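PDB 5N3U: phycocyanobilin lyase subunit alpha from Nostoc sp. PCC 7120, which pairs with CpcF to form a lyase and is probably required for attaching the bilin chromophore to the phycocyanin alpha subunit, CpcA. Local coordinates for residues 116-128 with 146-160. Sequence-based numbering, arbitrary orientation.
Sequences KDKTAAPALIKLL and QPYEAVLEALGAIGA
Leu-128 meets Leu-155 tip to tip because its CG stands anti to its own carbonyl carbon (chi1 -57°), which brings CD1 to 3.8 Å from Leu-155 CD1. The side chain runs past those of Val-151 and Tyr-148 in the opposite direction, and its CD2 reaches the edge of the Tyr-148 ring, 3.7 Å from CD1 of that tyrosine and near the ring plane. In Ile-158, CG1 sits between the backbone N and the carbonyl carbon (chi1 75°), which sends CD1 to Ala-121 CB at 3.8 Å and to the tip of Leu-124, while CG2 lies 3.6 Å from Asp-117 O. Between these ends, the axes of helices 121-126 and 148-157 run roughly antiparallel (147° between their N-to-C directions) and approach to 9.8 Å, as in a HEAT-type helical array. Leu-124 fills the middle, its CB 3.6 Å from Leu-155 CD2 and its CD1 against Ala-154. Leu-127 crosses Val-151 and Gln-146 at about a right angle; its CD2 lies 3.6 Å from Gln-146 OE1. An alanine in place of Leu-128 is likely to open a gap among Tyr-148, Val-151, Leu-152 and Leu-155, leaving the tyrosine edge without its methyl neighbour. Beyond this layer, helix 102-115 packs on Ala-150 and helix 176-190 on Leu-152, placing helix 148-157 among neighbouring helices of the HEAT-like array. A Schellman motif at Gly-159 ends that helix, and Ala-160 CB points toward Ala-121. The contact rests on aliphatic carbons meeting one another, a ring edge and a few backbone oxygens, so its cohesion probably comes from van der Waals contact and burial of apolar surface, while the Gln-146 amide oxygen takes a hydrogen bond from Arg-105.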
loop_
_atom_site.group_PDB
_atom_site.type_symbol
_atom_site.label_atom_id
_atom_site.label_comp_id
_atom_site.label_asym_id
_atom_site.label_seq_id
_atom_site.Cartn_x
_atom_site.Cartn_y
_atom_site.Cartn_z
ATOM N N LYS A 116 -21.876 11.318 -15.331
ATOM C CA LYS A 116 -22.043 11.794 -16.706
ATOM C C LYS A 116 -23.478 12.149 -17.061
ATOM O O LYS A 116 -23.803 12.152 -18.209
ATOM C CB LYS A 116 -21.589 10.806 -17.820
ATOM C CG LYS A 116 -20.335 10.065 -17.699
ATOM C CD LYS A 116 -19.128 10.878 -17.809
ATOM C CE LYS A 116 -17.905 9.972 -17.544
ATOM N NZ LYS A 116 -16.955 10.735 -16.648
ATOM N N ASP A 117 -24.313 12.462 -16.109
ATOM C CA ASP A 117 -25.748 12.751 -16.360
ATOM C C ASP A 117 -25.991 14.249 -16.621
ATOM O O ASP A 117 -25.754 15.128 -15.784
ATOM C CB ASP A 117 -26.541 12.324 -15.145
ATOM C CG ASP A 117 -28.022 12.241 -15.393
ATOM O OD1 ASP A 117 -28.533 13.060 -16.159
ATOM O OD2 ASP A 117 -28.676 11.391 -14.749
ATOM N N LYS A 118 -26.539 14.528 -17.790
ATOM C CA LYS A 118 -26.714 15.877 -18.238
ATOM C C LYS A 118 -27.777 16.643 -17.453
ATOM O O LYS A 118 -27.833 17.873 -17.553
ATOM C CB LYS A 118 -27.114 15.894 -19.713
ATOM C CG LYS A 118 -26.667 17.174 -20.381
ATOM C CD LYS A 118 -26.989 17.127 -21.872
ATOM C CE LYS A 118 -27.306 18.511 -22.448
ATOM N NZ LYS A 118 -26.730 18.619 -23.826
ATOM N N THR A 119 -28.572 15.948 -16.658
ATOM C CA THR A 119 -29.582 16.650 -15.842
ATOM C C THR A 119 -29.012 17.562 -14.733
ATOM O O THR A 119 -29.639 18.507 -14.292
ATOM C CB THR A 119 -30.577 15.674 -15.297
ATOM O OG1 THR A 119 -29.985 14.823 -14.355
ATOM C CG2 THR A 119 -31.082 14.800 -16.427
ATOM N N ALA A 120 -27.720 17.369 -14.442
ATOM C CA ALA A 120 -27.010 18.286 -13.523
ATOM C C ALA A 120 -26.553 19.626 -14.100
ATOM O O ALA A 120 -26.074 20.434 -13.384
ATOM C CB ALA A 120 -25.851 17.560 -12.966
ATOM N N ALA A 121 -26.672 19.854 -15.383
ATOM C CA ALA A 121 -26.108 21.068 -15.994
ATOM C C ALA A 121 -26.582 22.426 -15.408
ATOM O O ALA A 121 -25.783 23.299 -15.063
ATOM C CB ALA A 121 -26.287 21.005 -17.488
ATOM N N PRO A 122 -27.877 22.616 -15.244
ATOM C CA PRO A 122 -28.273 23.889 -14.698
ATOM C C PRO A 122 -27.707 24.146 -13.291
ATOM O O PRO A 122 -27.315 25.258 -12.960
ATOM C CB PRO A 122 -29.833 23.768 -14.618
ATOM C CG PRO A 122 -30.156 22.699 -15.659
ATOM C CD PRO A 122 -29.030 21.744 -15.625
ATOM N N ALA A 123 -27.698 23.139 -12.426
ATOM C CA ALA A 123 -27.223 23.371 -11.094
ATOM C C ALA A 123 -25.695 23.615 -11.082
ATOM O O ALA A 123 -25.196 24.450 -10.318
ATOM C CB ALA A 123 -27.567 22.234 -10.210
ATOM N N LEU A 124 -24.976 22.905 -11.936
ATOM C CA LEU A 124 -23.524 23.153 -12.126
ATOM C C LEU A 124 -23.294 24.513 -12.658
ATOM O O LEU A 124 -22.410 25.200 -12.179
ATOM C CB LEU A 124 -22.902 22.132 -13.028
ATOM C CG LEU A 124 -22.912 20.732 -12.385
ATOM C CD1 LEU A 124 -22.681 19.647 -13.421
ATOM C CD2 LEU A 124 -21.882 20.643 -11.281
ATOM N N ILE A 125 -24.107 24.918 -13.630
ATOM C CA ILE A 125 -23.977 26.282 -14.212
ATOM C C ILE A 125 -24.165 27.415 -13.219
ATOM O O ILE A 125 -23.424 28.380 -13.179
ATOM C CB ILE A 125 -24.885 26.419 -15.416
ATOM C CG1 ILE A 125 -24.252 25.645 -16.587
ATOM C CG2 ILE A 125 -25.073 27.876 -15.858
ATOM C CD1 ILE A 125 -25.184 25.531 -17.797
ATOM N N LYS A 126 -25.073 27.219 -12.305
ATOM C CA LYS A 126 -25.313 28.199 -11.269
ATOM C C LYS A 126 -24.089 28.404 -10.385
ATOM O O LYS A 126 -23.811 29.519 -9.926
ATOM C CB LYS A 126 -26.525 27.678 -10.481
ATOM C CG LYS A 126 -26.842 28.409 -9.211
ATOM C CD LYS A 126 -28.325 28.767 -9.141
ATOM C CE LYS A 126 -29.202 27.563 -9.283
ATOM N NZ LYS A 126 -30.322 27.663 -8.283
ATOM N N LEU A 127 -23.279 27.378 -10.152
ATOM C CA LEU A 127 -22.086 27.579 -9.328
ATOM C C LEU A 127 -20.995 28.374 -10.031
ATOM O O LEU A 127 -20.051 28.814 -9.412
ATOM C CB LEU A 127 -21.570 26.230 -8.839
ATOM C CG LEU A 127 -22.458 25.401 -7.949
ATOM C CD1 LEU A 127 -21.746 24.179 -7.472
ATOM C CD2 LEU A 127 -22.906 26.155 -6.712
ATOM N N LEU A 128 -21.143 28.617 -11.311
ATOM C CA LEU A 128 -20.250 29.533 -11.988
ATOM C C LEU A 128 -20.783 30.996 -12.019
ATOM O O LEU A 128 -20.239 31.831 -12.724
ATOM C CB LEU A 128 -20.004 29.055 -13.414
ATOM C CG LEU A 128 -19.437 27.639 -13.651
ATOM C CD1 LEU A 128 -19.115 27.397 -15.141
ATOM C CD2 LEU A 128 -18.158 27.497 -12.896
ATOM N N GLN A 146 -16.140 28.274 -4.679
ATOM C CA GLN A 146 -16.862 27.121 -5.207
ATOM C C GLN A 146 -15.852 26.134 -5.710
ATOM O O GLN A 146 -14.702 26.465 -5.908
ATOM C CB GLN A 146 -17.840 27.528 -6.338
ATOM C CG GLN A 146 -18.975 28.487 -5.981
ATOM C CD GLN A 146 -19.933 27.833 -5.052
ATOM O OE1 GLN A 146 -19.856 26.637 -4.796
ATOM N NE2 GLN A 146 -20.872 28.566 -4.596
ATOM N N PRO A 147 -16.239 24.848 -5.826
ATOM C CA PRO A 147 -15.315 23.834 -6.305
ATOM C C PRO A 147 -15.228 23.941 -7.819
ATOM O O PRO A 147 -15.805 23.136 -8.577
ATOM C CB PRO A 147 -15.966 22.510 -5.856
ATOM C CG PRO A 147 -17.420 22.807 -5.860
ATOM C CD PRO A 147 -17.512 24.246 -5.394
ATOM N N TYR A 148 -14.542 24.975 -8.284
ATOM C CA TYR A 148 -14.537 25.241 -9.740
ATOM C C TYR A 148 -13.934 24.120 -10.533
ATOM O O TYR A 148 -14.445 23.787 -11.633
ATOM C CB TYR A 148 -13.798 26.585 -10.016
ATOM C CG TYR A 148 -14.585 27.803 -9.501
ATOM C CD1 TYR A 148 -15.755 28.208 -10.128
ATOM C CD2 TYR A 148 -14.176 28.482 -8.382
ATOM C CE1 TYR A 148 -16.430 29.303 -9.722
ATOM C CE2 TYR A 148 -14.890 29.543 -7.898
ATOM C CZ TYR A 148 -15.998 29.959 -8.544
ATOM O OH TYR A 148 -16.738 31.013 -8.104
ATOM N N GLU A 149 -12.854 23.538 -10.046
ATOM C CA GLU A 149 -12.243 22.456 -10.735
ATOM C C GLU A 149 -13.234 21.354 -11.090
ATOM O O GLU A 149 -13.356 20.943 -12.246
ATOM C CB GLU A 149 -11.056 21.925 -9.923
ATOM C CG GLU A 149 -10.322 20.705 -10.515
ATOM C CD GLU A 149 -9.032 20.313 -9.729
ATOM O OE1 GLU A 149 -8.758 20.893 -8.659
ATOM O OE2 GLU A 149 -8.206 19.504 -10.233
ATOM N N ALA A 150 -13.928 20.833 -10.069
ATOM C CA ALA A 150 -14.909 19.751 -10.259
ATOM C C ALA A 150 -16.067 20.193 -11.043
ATOM O O ALA A 150 -16.568 19.437 -11.868
ATOM C CB ALA A 150 -15.361 19.294 -8.877
ATOM N N VAL A 151 -16.520 21.413 -10.893
ATOM C CA VAL A 151 -17.686 21.881 -11.633
ATOM C C VAL A 151 -17.391 21.961 -13.147
ATOM O O VAL A 151 -18.204 21.567 -14.012
ATOM C CB VAL A 151 -18.172 23.267 -11.139
ATOM C CG1 VAL A 151 -19.106 23.950 -12.121
ATOM C CG2 VAL A 151 -18.823 23.138 -9.735
ATOM N N LEU A 152 -16.243 22.513 -13.451
ATOM C CA LEU A 152 -15.849 22.642 -14.869
ATOM C C LEU A 152 -15.661 21.227 -15.468
ATOM O O LEU A 152 -16.115 20.959 -16.546
ATOM C CB LEU A 152 -14.525 23.392 -14.958
ATOM C CG LEU A 152 -14.662 24.909 -14.659
ATOM C CD1 LEU A 152 -13.334 25.503 -14.329
ATOM C CD2 LEU A 152 -15.469 25.658 -15.712
ATOM N N GLU A 153 -14.956 20.375 -14.785
ATOM C CA GLU A 153 -14.763 19.011 -15.267
ATOM C C GLU A 153 -16.125 18.382 -15.469
ATOM O O GLU A 153 -16.373 17.731 -16.503
ATOM C CB GLU A 153 -14.002 18.200 -14.252
ATOM C CG GLU A 153 -12.543 18.521 -14.281
ATOM C CD GLU A 153 -11.726 17.631 -13.381
ATOM O OE1 GLU A 153 -12.300 16.899 -12.523
ATOM O OE2 GLU A 153 -10.486 17.679 -13.523
ATOM N N ALA A 154 -17.025 18.546 -14.485
ATOM C CA ALA A 154 -18.352 17.936 -14.649
ATOM C C ALA A 154 -19.139 18.432 -15.873
ATOM O O ALA A 154 -19.790 17.659 -16.603
ATOM C CB ALA A 154 -19.156 18.152 -13.389
ATOM N N LEU A 155 -19.043 19.726 -16.167
ATOM C CA LEU A 155 -19.758 20.311 -17.275
ATOM C C LEU A 155 -19.193 19.798 -18.613
ATOM O O LEU A 155 -19.969 19.511 -19.528
ATOM C CB LEU A 155 -19.662 21.850 -17.286
ATOM C CG LEU A 155 -20.543 22.469 -16.204
ATOM C CD1 LEU A 155 -20.146 23.897 -16.022
ATOM C CD2 LEU A 155 -21.999 22.356 -16.523
ATOM N N GLY A 156 -17.891 19.593 -18.651
ATOM C CA GLY A 156 -17.307 18.902 -19.808
ATOM C C GLY A 156 -17.776 17.501 -20.030
ATOM O O GLY A 156 -18.174 17.101 -21.174
ATOM N N ALA A 157 -17.787 16.766 -18.931
ATOM C CA ALA A 157 -18.133 15.330 -18.946
ATOM C C ALA A 157 -19.553 15.082 -19.305
ATOM O O ALA A 157 -19.824 14.094 -19.936
ATOM C CB ALA A 157 -17.800 14.631 -17.636
ATOM N N ILE A 158 -20.460 15.965 -18.940
ATOM C CA ILE A 158 -21.854 15.797 -19.276
ATOM C C ILE A 158 -22.253 16.403 -20.592
ATOM O O ILE A 158 -23.443 16.370 -20.946
ATOM C CB ILE A 158 -22.790 16.245 -18.156
ATOM C CG1 ILE A 158 -22.838 17.776 -18.088
ATOM C CG2 ILE A 158 -22.363 15.583 -16.850
ATOM C CD1 ILE A 158 -23.578 18.360 -16.944
ATOM N N GLY A 159 -21.314 16.981 -21.331
ATOM C CA GLY A 159 -21.634 17.500 -22.639
ATOM C C GLY A 159 -22.475 18.778 -22.636
ATOM O O GLY A 159 -23.216 19.016 -23.573
ATOM N N ALA A 160 -22.312 19.660 -21.634
ATOM C CA ALA A 160 -23.096 20.870 -21.557
ATOM C C ALA A 160 -22.527 21.971 -22.425
ATOM O O ALA A 160 -21.870 22.934 -21.910
ATOM C CB ALA A 160 -23.134 21.348 -20.116
#